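Long-range contacts in probable porin (Pseudomonas aeruginosa, PDB 2Y0H), which probably forms an outer-membrane channel of the OprD porin family, letting small solutes diffuse across the bacterial outer membrane: residues L223-R228 and A250-R255; A258-I263 and R305-F310; N319-Y324 and N345-Y350; K363-T368 and E379-V384. All coordinates share one frame; numbering follows the deposited sequence.

Interaction 1: L223-R228 and A250-R255; sequences LRSDLR and AMLTLR
Leu223 lays its branched end across Leu252, its CG lying 3.8 Å from Leu252 CD1, on the tighter face of the contact, which also carries Ser225, Leu227, Ala250 and Leu254. With CG anti to the backbone N (chi1 -170°), Leu223 turns its CD1 towards the partner strand, near CB of Leu254. Ser225 OG lies against Leu252 CD1. Further along, Leu227 CD2 meets Ala250 CB at 3.6 Å, and a bound C8E detergent molecule touches Ala250. Branched aliphatic side chains suit such a face, which is consistent with a surface turned to lipid.

The face of Arg224, Asp226, Met251 and Thr253 is looser. Its cross-strand side chains approach mainly through their CB atoms, such as Asp226 CB and Met251 CB at 4.2 Å, while the tips of Arg224 and Met251 point off from the partner strand. A water joins the strands here, giving a hydrogen to Arg224 O at 3.1 Å and bonding to Thr253 OG1 at 2.7 Å. Arg228 grips Asp226, NE to OD1 and NH2 to OD2, a salt bridge that probably offsets much of both charges; the guanidinium also makes a cation-pi contact with Tyr284.

Backbone pairs Arg224-Thr253 and Asp226-Met251 tie the strands antiparallel. This hairpin of strands 221-234 and 244-256 is flanked in the barrel wall by strand 204-216, bonded through Leu223, Ser225 and Leu227, and by strand 259-269, bonded through Ala250.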
# COMPACT_ATOMS: atom_id res chain seq x y z
N LEU A 223 1.53 8.95 -21.81
CA LEU A 223 2.48 9.31 -20.79
C LEU A 223 1.75 9.60 -19.48
O LEU A 223 0.97 10.54 -19.37
CB LEU A 223 3.31 10.52 -21.22
CG LEU A 223 4.51 10.81 -20.31
CD1 LEU A 223 5.52 9.65 -20.32
CD2 LEU A 223 5.17 12.10 -20.73
N ARG A 224 1.99 8.76 -18.49
CA ARG A 224 1.43 8.98 -17.17
C ARG A 224 2.45 9.69 -16.28
O ARG A 224 3.54 9.15 -16.03
CB ARG A 224 0.99 7.65 -16.56
CG ARG A 224 0.33 7.75 -15.19
CD ARG A 224 0.14 6.35 -14.65
NE ARG A 224 -0.40 6.29 -13.29
CZ ARG A 224 -1.70 6.36 -13.01
NH1 ARG A 224 -2.59 6.53 -13.98
NH2 ARG A 224 -2.10 6.28 -11.75
N SER A 225 2.11 10.90 -15.84
CA SER A 225 2.91 11.66 -14.88
C SER A 225 2.21 11.67 -13.52
O SER A 225 1.11 12.20 -13.37
CB SER A 225 3.14 13.09 -15.38
OG SER A 225 3.78 13.08 -16.64
N ASP A 226 2.88 11.08 -12.53
CA ASP A 226 2.33 10.87 -11.19
C ASP A 226 3.25 11.61 -10.24
O ASP A 226 4.33 11.12 -9.91
CB ASP A 226 2.31 9.36 -10.88
CG ASP A 226 1.62 9.01 -9.56
OD1 ASP A 226 1.36 9.88 -8.71
OD2 ASP A 226 1.36 7.81 -9.37
N LEU A 227 2.85 12.83 -9.85
CA LEU A 227 3.68 13.71 -9.04
C LEU A 227 3.12 13.74 -7.62
O LEU A 227 1.91 13.86 -7.43
CB LEU A 227 3.68 15.13 -9.61
CG LEU A 227 3.95 15.38 -11.10
CD1 LEU A 227 4.06 16.89 -11.38
CD2 LEU A 227 5.20 14.65 -11.58
N ARG A 228 3.99 13.64 -6.62
CA ARG A 228 3.53 13.56 -5.23
C ARG A 228 4.38 14.39 -4.27
O ARG A 228 5.61 14.43 -4.38
CB ARG A 228 3.52 12.11 -4.74
CG ARG A 228 2.65 11.19 -5.54
CD ARG A 228 2.71 9.76 -5.02
NE ARG A 228 2.14 8.84 -5.99
CZ ARG A 228 2.13 7.52 -5.85
NH1 ARG A 228 2.64 6.96 -4.75
NH2 ARG A 228 1.60 6.75 -6.80
N ALA A 250 8.02 11.31 -7.82
CA ALA A 250 7.27 11.31 -9.06
C ALA A 250 7.54 10.04 -9.86
O ALA A 250 8.65 9.52 -9.86
CB ALA A 250 7.61 12.55 -9.90
N MET A 251 6.51 9.54 -10.52
CA MET A 251 6.67 8.42 -11.44
C MET A 251 6.18 8.83 -12.82
O MET A 251 5.04 9.26 -12.96
CB MET A 251 5.89 7.20 -10.94
CG MET A 251 6.21 5.92 -11.66
SD MET A 251 7.75 5.22 -11.07
CE MET A 251 7.15 3.79 -10.18
N LEU A 252 7.06 8.74 -13.82
CA LEU A 252 6.70 8.97 -15.22
C LEU A 252 6.66 7.64 -15.95
O LEU A 252 7.65 6.92 -16.01
CB LEU A 252 7.74 9.86 -15.89
CG LEU A 252 7.43 11.35 -16.06
CD1 LEU A 252 6.36 11.54 -17.11
CD2 LEU A 252 7.01 11.96 -14.72
N THR A 253 5.51 7.30 -16.53
CA THR A 253 5.35 6.00 -17.16
C THR A 253 4.90 6.16 -18.60
O THR A 253 3.87 6.78 -18.89
CB THR A 253 4.35 5.11 -16.38
OG1 THR A 253 4.80 4.94 -15.03
CG2 THR A 253 4.25 3.73 -17.02
N LEU A 254 5.70 5.63 -19.51
CA LEU A 254 5.33 5.62 -20.92
C LEU A 254 4.74 4.26 -21.25
O LEU A 254 5.43 3.24 -21.20
CB LEU A 254 6.56 5.90 -21.77
CG LEU A 254 6.38 5.95 -23.29
CD1 LEU A 254 5.39 7.03 -23.67
CD2 LEU A 254 7.72 6.18 -23.97
N ARG A 255 3.45 4.25 -21.57
CA ARG A 255 2.77 3.03 -21.95
C ARG A 255 2.80 2.93 -23.47
O ARG A 255 2.52 3.92 -24.16
CB ARG A 255 1.33 3.05 -21.43
CG ARG A 255 0.48 1.87 -21.86
CD ARG A 255 1.03 0.57 -21.31
NE ARG A 255 0.22 -0.57 -21.74
CZ ARG A 255 0.52 -1.83 -21.47
NH1 ARG A 255 1.60 -2.11 -20.77
NH2 ARG A 255 -0.27 -2.82 -21.90
O HOH W 1 3.63 7.06 -13.77

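Interaction 2: A258-I263 and R305-F310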
# COMPACT_ATOMS: atom_id res chain seq x y z
N ALA A 258 1.77 -3.23 -25.52
CA ALA A 258 1.87 -4.18 -24.41
C ALA A 258 3.07 -3.91 -23.49
O ALA A 258 3.26 -4.61 -22.49
CB ALA A 258 1.93 -5.61 -24.96
N HIS A 259 3.88 -2.91 -23.84
CA HIS A 259 5.05 -2.51 -23.05
C HIS A 259 4.76 -1.30 -22.17
O HIS A 259 3.91 -0.49 -22.52
CB HIS A 259 6.20 -2.12 -23.97
CG HIS A 259 6.52 -3.15 -25.01
ND1 HIS A 259 7.54 -4.06 -24.86
CD2 HIS A 259 5.98 -3.39 -26.22
CE1 HIS A 259 7.61 -4.83 -25.93
NE2 HIS A 259 6.66 -4.44 -26.77
N ALA A 260 5.47 -1.17 -21.06
CA ALA A 260 5.48 0.08 -20.28
C ALA A 260 6.89 0.37 -19.76
O ALA A 260 7.57 -0.53 -19.27
CB ALA A 260 4.48 0.04 -19.13
N PHE A 261 7.31 1.62 -19.89
CA PHE A 261 8.64 2.06 -19.49
C PHE A 261 8.53 3.21 -18.49
O PHE A 261 7.93 4.25 -18.79
CB PHE A 261 9.44 2.54 -20.71
CG PHE A 261 9.44 1.56 -21.87
CD1 PHE A 261 10.42 0.59 -21.99
CD2 PHE A 261 8.47 1.63 -22.86
CE1 PHE A 261 10.43 -0.30 -23.04
CE2 PHE A 261 8.47 0.74 -23.93
CZ PHE A 261 9.46 -0.22 -24.02
N GLY A 262 9.11 3.03 -17.31
CA GLY A 262 8.97 4.02 -16.25
C GLY A 262 10.26 4.54 -15.65
O GLY A 262 11.27 3.83 -15.57
N ILE A 263 10.22 5.81 -15.24
CA ILE A 263 11.27 6.43 -14.45
C ILE A 263 10.64 7.05 -13.20
O ILE A 263 9.58 7.69 -13.27
CB ILE A 263 11.97 7.58 -15.21
CG1 ILE A 263 12.41 7.13 -16.59
CG2 ILE A 263 13.18 8.07 -14.44
CD1 ILE A 263 13.41 8.08 -17.22
N ARG A 305 11.83 1.12 -14.48
CA ARG A 305 10.90 -0.01 -14.45
C ARG A 305 10.41 -0.38 -15.85
O ARG A 305 10.08 0.49 -16.66
CB ARG A 305 9.71 0.33 -13.56
CG ARG A 305 8.59 -0.69 -13.62
CD ARG A 305 7.43 -0.33 -12.66
NE ARG A 305 6.30 -1.22 -12.86
CZ ARG A 305 5.37 -1.49 -11.95
NH1 ARG A 305 5.40 -0.93 -10.73
NH2 ARG A 305 4.39 -2.34 -12.26
N TYR A 306 10.32 -1.68 -16.11
CA TYR A 306 9.80 -2.17 -17.37
C TYR A 306 8.69 -3.18 -17.14
O TYR A 306 8.82 -4.06 -16.29
CB TYR A 306 10.91 -2.81 -18.20
CG TYR A 306 10.40 -3.49 -19.44
CD1 TYR A 306 9.90 -2.74 -20.51
CD2 TYR A 306 10.39 -4.87 -19.55
CE1 TYR A 306 9.42 -3.36 -21.64
CE2 TYR A 306 9.92 -5.49 -20.69
CZ TYR A 306 9.43 -4.73 -21.73
OH TYR A 306 8.96 -5.36 -22.85
N ASP A 307 7.60 -3.04 -17.88
CA ASP A 307 6.49 -3.99 -17.81
C ASP A 307 6.21 -4.61 -19.16
O ASP A 307 6.33 -3.94 -20.20
CB ASP A 307 5.21 -3.32 -17.31
CG ASP A 307 5.34 -2.80 -15.90
OD1 ASP A 307 5.81 -1.65 -15.71
OD2 ASP A 307 4.97 -3.56 -14.98
N TYR A 308 5.84 -5.88 -19.15
CA TYR A 308 5.37 -6.52 -20.37
C TYR A 308 4.13 -7.38 -20.14
O TYR A 308 4.09 -8.21 -19.23
CB TYR A 308 6.48 -7.32 -21.05
CG TYR A 308 6.09 -7.75 -22.45
CD1 TYR A 308 5.88 -6.80 -23.45
CD2 TYR A 308 5.87 -9.09 -22.76
CE1 TYR A 308 5.49 -7.18 -24.74
CE2 TYR A 308 5.48 -9.48 -24.03
CZ TYR A 308 5.30 -8.53 -25.02
OH TYR A 308 4.91 -8.91 -26.28
N ASP A 309 3.10 -7.14 -20.95
CA ASP A 309 1.90 -7.96 -21.00
C ASP A 309 2.06 -8.96 -22.16
O ASP A 309 2.23 -8.56 -23.32
CB ASP A 309 0.66 -7.07 -21.15
CG ASP A 309 -0.67 -7.86 -21.08
OD1 ASP A 309 -0.68 -9.08 -21.33
OD2 ASP A 309 -1.71 -7.25 -20.78
N PHE A 310 2.04 -10.25 -21.85
CA PHE A 310 2.31 -11.28 -22.85
C PHE A 310 1.08 -11.70 -23.67
O PHE A 310 1.16 -12.62 -24.48
CB PHE A 310 2.92 -12.53 -22.19
CG PHE A 310 4.38 -12.39 -21.83
CD1 PHE A 310 4.76 -11.86 -20.61
CD2 PHE A 310 5.37 -12.84 -22.69
CE1 PHE A 310 6.10 -11.75 -20.26
CE2 PHE A 310 6.71 -12.74 -22.35
CZ PHE A 310 7.07 -12.19 -21.14
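His259 and Tyr306 reach each other through opposite choices of the first torsion: the imidazole of His259 starts anti to its carbonyl carbon (chi1 -52°), whereas the phenol of Tyr306 starts anti to its backbone N (chi1 173°). The two side chains then meet rim to rim, and His259 ND1 and Tyr306 OH share a hydrogen bond of 2.8 Å in which either may donate. A histidine suits this place because one flat ring can bond at its edge and still pack through a face: Tyr308 CE1 lies 3.4 Å above the imidazole plane, offset toward the rim. Phe261 runs alongside Tyr306, its CE1 3.5 Å from Tyr306 CE1, with the ring planes inclined at 41°.

Across the sheet the other face is smaller and charged. Ala260 CB packs against Asp307 CB at 3.9 Å, and Gly262 faces Arg305. Arg305 and Asp307 pair along their own strand, NE with OD1 at 2.9 Å and NH2 with OD2 at 3.0 Å, which holds the carboxylate and guanidinium roughly edge to edge. Met321 of strand 318-330 touches both of them.

Backbone bonds run in pairs at Ala260-Asp307 and Gly262-Arg305, and Asp309 N adds one to Ala258 O beside the chain turn. A cluster of His259, Phe261, Tyr306 and Tyr308 near strand ends is consistent with the aromatic girdle by which outer-membrane beta-barrels meet the membrane interface.

Interaction 3: N319-Y324 and N345-Y350. With C8E ((hydroxyethyloxy)tri(ethyloxy)octane), chain D.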
# COMPACT_ATOMS: atom_id res chain seq x y z
N ASN A 319 2.42 -11.72 -17.12
CA ASN A 319 3.01 -10.37 -17.08
C ASN A 319 4.39 -10.39 -16.45
O ASN A 319 4.60 -11.02 -15.42
CB ASN A 319 2.14 -9.38 -16.30
CG ASN A 319 0.79 -9.13 -16.96
OD1 ASN A 319 0.67 -8.29 -17.86
ND2 ASN A 319 -0.23 -9.86 -16.52
N LEU A 320 5.32 -9.67 -17.08
CA LEU A 320 6.65 -9.46 -16.54
C LEU A 320 6.77 -8.04 -15.98
O LEU A 320 6.38 -7.07 -16.64
CB LEU A 320 7.69 -9.65 -17.64
CG LEU A 320 9.11 -9.20 -17.30
CD1 LEU A 320 9.69 -10.11 -16.23
CD2 LEU A 320 9.99 -9.18 -18.55
N MET A 321 7.29 -7.90 -14.76
CA MET A 321 7.67 -6.59 -14.24
C MET A 321 9.09 -6.66 -13.69
O MET A 321 9.40 -7.55 -12.90
CB MET A 321 6.71 -6.09 -13.16
CG MET A 321 6.94 -4.62 -12.70
SD MET A 321 8.38 -4.32 -11.64
CE MET A 321 7.88 -5.07 -10.08
N THR A 322 9.96 -5.77 -14.14
CA THR A 322 11.28 -5.67 -13.54
C THR A 322 11.63 -4.20 -13.30
O THR A 322 11.36 -3.34 -14.14
CB THR A 322 12.36 -6.38 -14.38
OG1 THR A 322 13.59 -6.46 -13.63
CG2 THR A 322 12.59 -5.66 -15.71
N ARG A 323 12.16 -3.92 -12.13
CA ARG A 323 12.44 -2.55 -11.77
C ARG A 323 13.70 -2.49 -10.91
O ARG A 323 14.06 -3.47 -10.27
CB ARG A 323 11.24 -1.93 -11.02
CG ARG A 323 10.86 -2.67 -9.74
CD ARG A 323 9.59 -2.09 -9.10
NE ARG A 323 9.18 -2.88 -7.93
CZ ARG A 323 8.00 -2.80 -7.35
NH1 ARG A 323 7.07 -1.98 -7.81
NH2 ARG A 323 7.73 -3.57 -6.30
N TYR A 324 14.36 -1.35 -10.94
CA TYR A 324 15.60 -1.16 -10.22
C TYR A 324 15.56 0.24 -9.62
O TYR A 324 15.17 1.20 -10.28
CB TYR A 324 16.79 -1.30 -11.18
CG TYR A 324 18.12 -0.91 -10.59
CD1 TYR A 324 18.92 -1.84 -9.93
CD2 TYR A 324 18.59 0.39 -10.70
CE1 TYR A 324 20.14 -1.48 -9.39
CE2 TYR A 324 19.82 0.75 -10.17
CZ TYR A 324 20.59 -0.19 -9.52
OH TYR A 324 21.80 0.18 -8.98
N ASN A 345 13.79 -5.74 -8.41
CA ASN A 345 12.63 -6.61 -8.24
C ASN A 345 12.25 -7.14 -9.61
O ASN A 345 12.09 -6.36 -10.55
CB ASN A 345 11.42 -5.84 -7.70
CG ASN A 345 11.56 -5.44 -6.25
OD1 ASN A 345 10.81 -4.59 -5.76
ND2 ASN A 345 12.52 -6.03 -5.56
N THR A 346 12.13 -8.45 -9.74
CA THR A 346 11.61 -9.03 -10.96
C THR A 346 10.43 -9.91 -10.59
O THR A 346 10.56 -10.83 -9.78
CB THR A 346 12.67 -9.85 -11.70
OG1 THR A 346 13.75 -8.99 -12.09
CG2 THR A 346 12.07 -10.49 -12.94
N ASP A 347 9.28 -9.59 -11.14
CA ASP A 347 8.06 -10.33 -10.87
C ASP A 347 7.56 -10.97 -12.15
O ASP A 347 7.50 -10.32 -13.19
CB ASP A 347 6.98 -9.42 -10.29
CG ASP A 347 7.33 -8.91 -8.92
OD1 ASP A 347 8.21 -9.53 -8.30
OD2 ASP A 347 6.73 -7.92 -8.46
N LEU A 348 7.23 -12.25 -12.07
CA LEU A 348 6.51 -12.89 -13.14
C LEU A 348 5.18 -13.31 -12.55
O LEU A 348 5.13 -14.01 -11.55
CB LEU A 348 7.28 -14.09 -13.68
CG LEU A 348 6.73 -14.72 -14.96
CD1 LEU A 348 6.71 -13.73 -16.13
CD2 LEU A 348 7.53 -15.97 -15.32
N SER A 349 4.11 -12.84 -13.15
CA SER A 349 2.80 -13.15 -12.62
C SER A 349 1.96 -13.81 -13.70
O SER A 349 2.05 -13.46 -14.88
CB SER A 349 2.13 -11.88 -12.07
OG SER A 349 1.31 -11.27 -13.05
N TYR A 350 1.15 -14.78 -13.30
CA TYR A 350 0.32 -15.51 -14.25
C TYR A 350 -1.06 -15.79 -13.67
O TYR A 350 -1.17 -16.46 -12.64
CB TYR A 350 0.99 -16.83 -14.66
CG TYR A 350 0.25 -17.54 -15.77
CD1 TYR A 350 0.06 -16.93 -17.00
CD2 TYR A 350 -0.27 -18.82 -15.58
CE1 TYR A 350 -0.62 -17.56 -18.01
CE2 TYR A 350 -0.97 -19.47 -16.60
CZ TYR A 350 -1.13 -18.83 -17.82
OH TYR A 350 -1.81 -19.43 -18.84
C8 C8E D . 4.34 -19.11 -15.25
O9 C8E D . 4.55 -19.65 -16.53
C10 C8E D . 3.54 -20.57 -16.90
C11 C8E D . 3.03 -20.26 -18.30
O12 C8E D . 1.74 -20.81 -18.48
O HOH W 2 -0.89 -11.55 -14.52
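Arg323 reaches over to Asn345. From CB, the CG atom takes the crowded position between the backbone N and the carbonyl carbon (chi1 59°), where it packs on Asn345 CB at 3.8 Å. The chain then runs extended through CD to NE, which gives its hydrogen to Asn345 OD1 at 3.2 Å, in the amide plane and on a lone pair. At the tip NH2 bonds the same oxygen at 3.3 Å, tilted somewhat from that plane. Met321 CE sits 3.3 Å above one face of the guanidinium, offset toward its rim, leaving the N-H groups at the edge available for bonds. NH1 lies close to the like charge of Arg305 NH1.

Asn345 OD1 also accepts from Ala290 N, so this buried amide links the strand pair to a loop. Nearby, Met321 CE touches Asp347 OD2. At the far end a water spans Asn319 ND2 and Ser349 OG.

The opposite face carries Thr322 and Thr346, whose OG1 atoms share a hydrogen bond of 3.0 Å. Beyond the pairing, a C8E ether end places O12 3.5 Å above the ring face of Tyr350.

Asp347 OD2 stands 5.0 Å from Arg323 NH2 but is engaged by Arg365 of strand 361-371, so it would temper the charge only in part. Held by a neutral amide, Arg323 probably retains much of its positive field, consistent with the basic ladder that lines OprD-family channels.

Interaction 4: K363-T368 and E379-V384; sequences KWRNIT and ENRFIV
Arg365 and Arg381 lie side by side on neighbouring strands, pointing the same way, Arg381 extended and Arg365 bent at chi3, their guanidinium planes turned 89° apart. They belong to the last beta hairpin of the porin barrel, strands 361-371 and 376-389, of which the second also bonds to strand 7-22 and so closes the wall. The two NH1 atoms, like charges, are 3.9 Å apart. Each cation has its own acid: Arg381 NE meets Glu379 OE2 at 2.6 Å, from above the carboxylate plane, while Arg365 NH2 pairs with Asp347 on strand 339-351. These acids and a shared water probably ease the repulsion. Branched isoleucines suit this face: Ile367 CD1 lies over one face of the Arg381 guanidinium, 3.5 Å above it and offset toward the rim, and Ile383 CD1 rests against the aliphatic CG and CD of Arg365, neither competing for the N-H groups.

On the other face Trp364 and Asn380 run the same way, with the indole and amide planes only 13° apart. That near-coplanar setting brings NE1 to Asn380 OD1 at 3.3 Å, at the rim of the ring, but the bond is bent and weak. Phe382 passes Trp364 CB with CD1 and lies close to the backbone of Lys363.

Six backbone hydrogen bonds join the strands at Lys363-Ile383, Arg365-Arg381 and Ile367-Glu379. A water bridges the two arginines, accepting from both, 3.0 Å from Arg365 NH1 and 2.8 Å from Arg381 NH1.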
# COMPACT_ATOMS: atom_id res chain seq x y z
N LYS A 363 2.34 -15.74 -8.54
CA LYS A 363 3.37 -14.71 -8.63
C LYS A 363 4.72 -15.22 -8.15
O LYS A 363 4.86 -15.68 -7.02
CB LYS A 363 2.98 -13.45 -7.84
CG LYS A 363 3.95 -12.28 -8.06
CD LYS A 363 3.67 -11.09 -7.13
CE LYS A 363 2.49 -10.28 -7.59
NZ LYS A 363 2.78 -9.57 -8.87
N TRP A 364 5.72 -15.14 -9.02
CA TRP A 364 7.10 -15.37 -8.61
C TRP A 364 7.81 -14.03 -8.53
O TRP A 364 7.80 -13.28 -9.51
CB TRP A 364 7.84 -16.29 -9.58
CG TRP A 364 9.33 -16.32 -9.33
CD1 TRP A 364 9.97 -16.88 -8.26
CD2 TRP A 364 10.36 -15.75 -10.16
NE1 TRP A 364 11.33 -16.70 -8.38
CE2 TRP A 364 11.60 -16.01 -9.53
CE3 TRP A 364 10.36 -15.04 -11.38
CZ2 TRP A 364 12.82 -15.59 -10.07
CZ3 TRP A 364 11.57 -14.63 -11.91
CH2 TRP A 364 12.78 -14.90 -11.26
N ARG A 365 8.41 -13.74 -7.38
CA ARG A 365 9.12 -12.48 -7.17
C ARG A 365 10.57 -12.76 -6.80
O ARG A 365 10.85 -13.51 -5.87
CB ARG A 365 8.50 -11.69 -6.02
CG ARG A 365 6.98 -11.64 -5.98
CD ARG A 365 6.50 -10.49 -5.09
NE ARG A 365 6.86 -9.19 -5.64
CZ ARG A 365 6.58 -8.02 -5.07
NH1 ARG A 365 5.95 -7.98 -3.91
NH2 ARG A 365 6.95 -6.89 -5.66
N ASN A 366 11.49 -12.13 -7.53
CA ASN A 366 12.91 -12.19 -7.19
C ASN A 366 13.35 -10.84 -6.64
O ASN A 366 13.13 -9.80 -7.26
CB ASN A 366 13.76 -12.59 -8.41
CG ASN A 366 15.24 -12.77 -8.07
OD1 ASN A 366 15.61 -12.91 -6.90
ND2 ASN A 366 16.09 -12.78 -9.09
N ILE A 367 13.97 -10.87 -5.47
CA ILE A 367 14.40 -9.65 -4.81
C ILE A 367 15.91 -9.63 -4.58
O ILE A 367 16.46 -10.51 -3.94
CB ILE A 367 13.68 -9.48 -3.47
CG1 ILE A 367 12.17 -9.41 -3.70
CG2 ILE A 367 14.14 -8.23 -2.76
CD1 ILE A 367 11.38 -9.26 -2.45
N THR A 368 16.57 -8.62 -5.12
CA THR A 368 18.00 -8.46 -4.86
C THR A 368 18.24 -7.07 -4.30
O THR A 368 17.80 -6.07 -4.88
CB THR A 368 18.85 -8.69 -6.13
OG1 THR A 368 18.50 -9.94 -6.73
CG2 THR A 368 20.34 -8.71 -5.78
N GLU A 379 16.24 -12.89 -2.11
CA GLU A 379 14.99 -13.48 -1.69
C GLU A 379 14.15 -13.85 -2.89
O GLU A 379 14.10 -13.13 -3.89
CB GLU A 379 14.22 -12.52 -0.77
CG GLU A 379 12.79 -12.97 -0.51
CD GLU A 379 12.13 -12.22 0.62
OE1 GLU A 379 12.82 -11.46 1.34
OE2 GLU A 379 10.90 -12.41 0.80
N ASN A 380 13.51 -15.00 -2.78
CA ASN A 380 12.52 -15.40 -3.75
C ASN A 380 11.22 -15.67 -3.03
O ASN A 380 11.20 -16.23 -1.94
CB ASN A 380 13.00 -16.63 -4.52
CG ASN A 380 14.19 -16.31 -5.42
OD1 ASN A 380 14.02 -15.95 -6.59
ND2 ASN A 380 15.39 -16.39 -4.86
N ARG A 381 10.12 -15.22 -3.62
CA ARG A 381 8.82 -15.51 -3.06
C ARG A 381 7.99 -16.19 -4.11
O ARG A 381 8.15 -15.93 -5.30
CB ARG A 381 8.10 -14.24 -2.62
CG ARG A 381 8.89 -13.35 -1.71
CD ARG A 381 8.06 -12.16 -1.25
NE ARG A 381 8.86 -11.28 -0.43
CZ ARG A 381 8.54 -10.03 -0.13
NH1 ARG A 381 7.41 -9.50 -0.60
NH2 ARG A 381 9.36 -9.30 0.63
N PHE A 382 7.08 -17.05 -3.67
CA PHE A 382 6.07 -17.58 -4.57
C PHE A 382 4.74 -17.48 -3.85
O PHE A 382 4.58 -18.00 -2.74
CB PHE A 382 6.38 -19.01 -5.00
CG PHE A 382 5.46 -19.52 -6.06
CD1 PHE A 382 5.61 -19.12 -7.37
CD2 PHE A 382 4.43 -20.39 -5.74
CE1 PHE A 382 4.75 -19.58 -8.36
CE2 PHE A 382 3.57 -20.87 -6.72
CZ PHE A 382 3.73 -20.45 -8.03
N ILE A 383 3.81 -16.78 -4.49
CA ILE A 383 2.53 -16.48 -3.89
C ILE A 383 1.42 -16.97 -4.80
O ILE A 383 1.45 -16.72 -6.00
CB ILE A 383 2.35 -14.96 -3.68
CG1 ILE A 383 3.47 -14.40 -2.80
CG2 ILE A 383 1.00 -14.64 -3.09
CD1 ILE A 383 4.50 -13.61 -3.58
N VAL A 384 0.46 -17.68 -4.22
CA VAL A 384 -0.73 -18.12 -4.95
C VAL A 384 -1.96 -17.47 -4.34
O VAL A 384 -2.23 -17.63 -3.15
CB VAL A 384 -0.88 -19.66 -4.93
CG1 VAL A 384 -2.16 -20.09 -5.66
CG2 VAL A 384 0.34 -20.32 -5.55
O HOH W 3 4.92 -9.87 -1.83

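The four contacts follow one another round the same closed sheet. Interactions 1 and 2 have centres 13 Å apart and join where Leu254 N probably bonds Phe261 O at 2.7 Å. Interactions 2 and 3, and again 3 and 4, are only 9 Å apart between centres, each step probably carried by backbone bonds. Interactions 1 and 4 lie about 26 Å apart between centres and do not touch. On one face an arginine series passes from interaction 2 through 3 to 4, with Asp347 of interaction 3 salt-bridged to Arg365 of interaction 4. Detergent touches the wall at Ala250 and Tyr350, on the opposite face, consistent with a polar interior and a lipid-facing exterior.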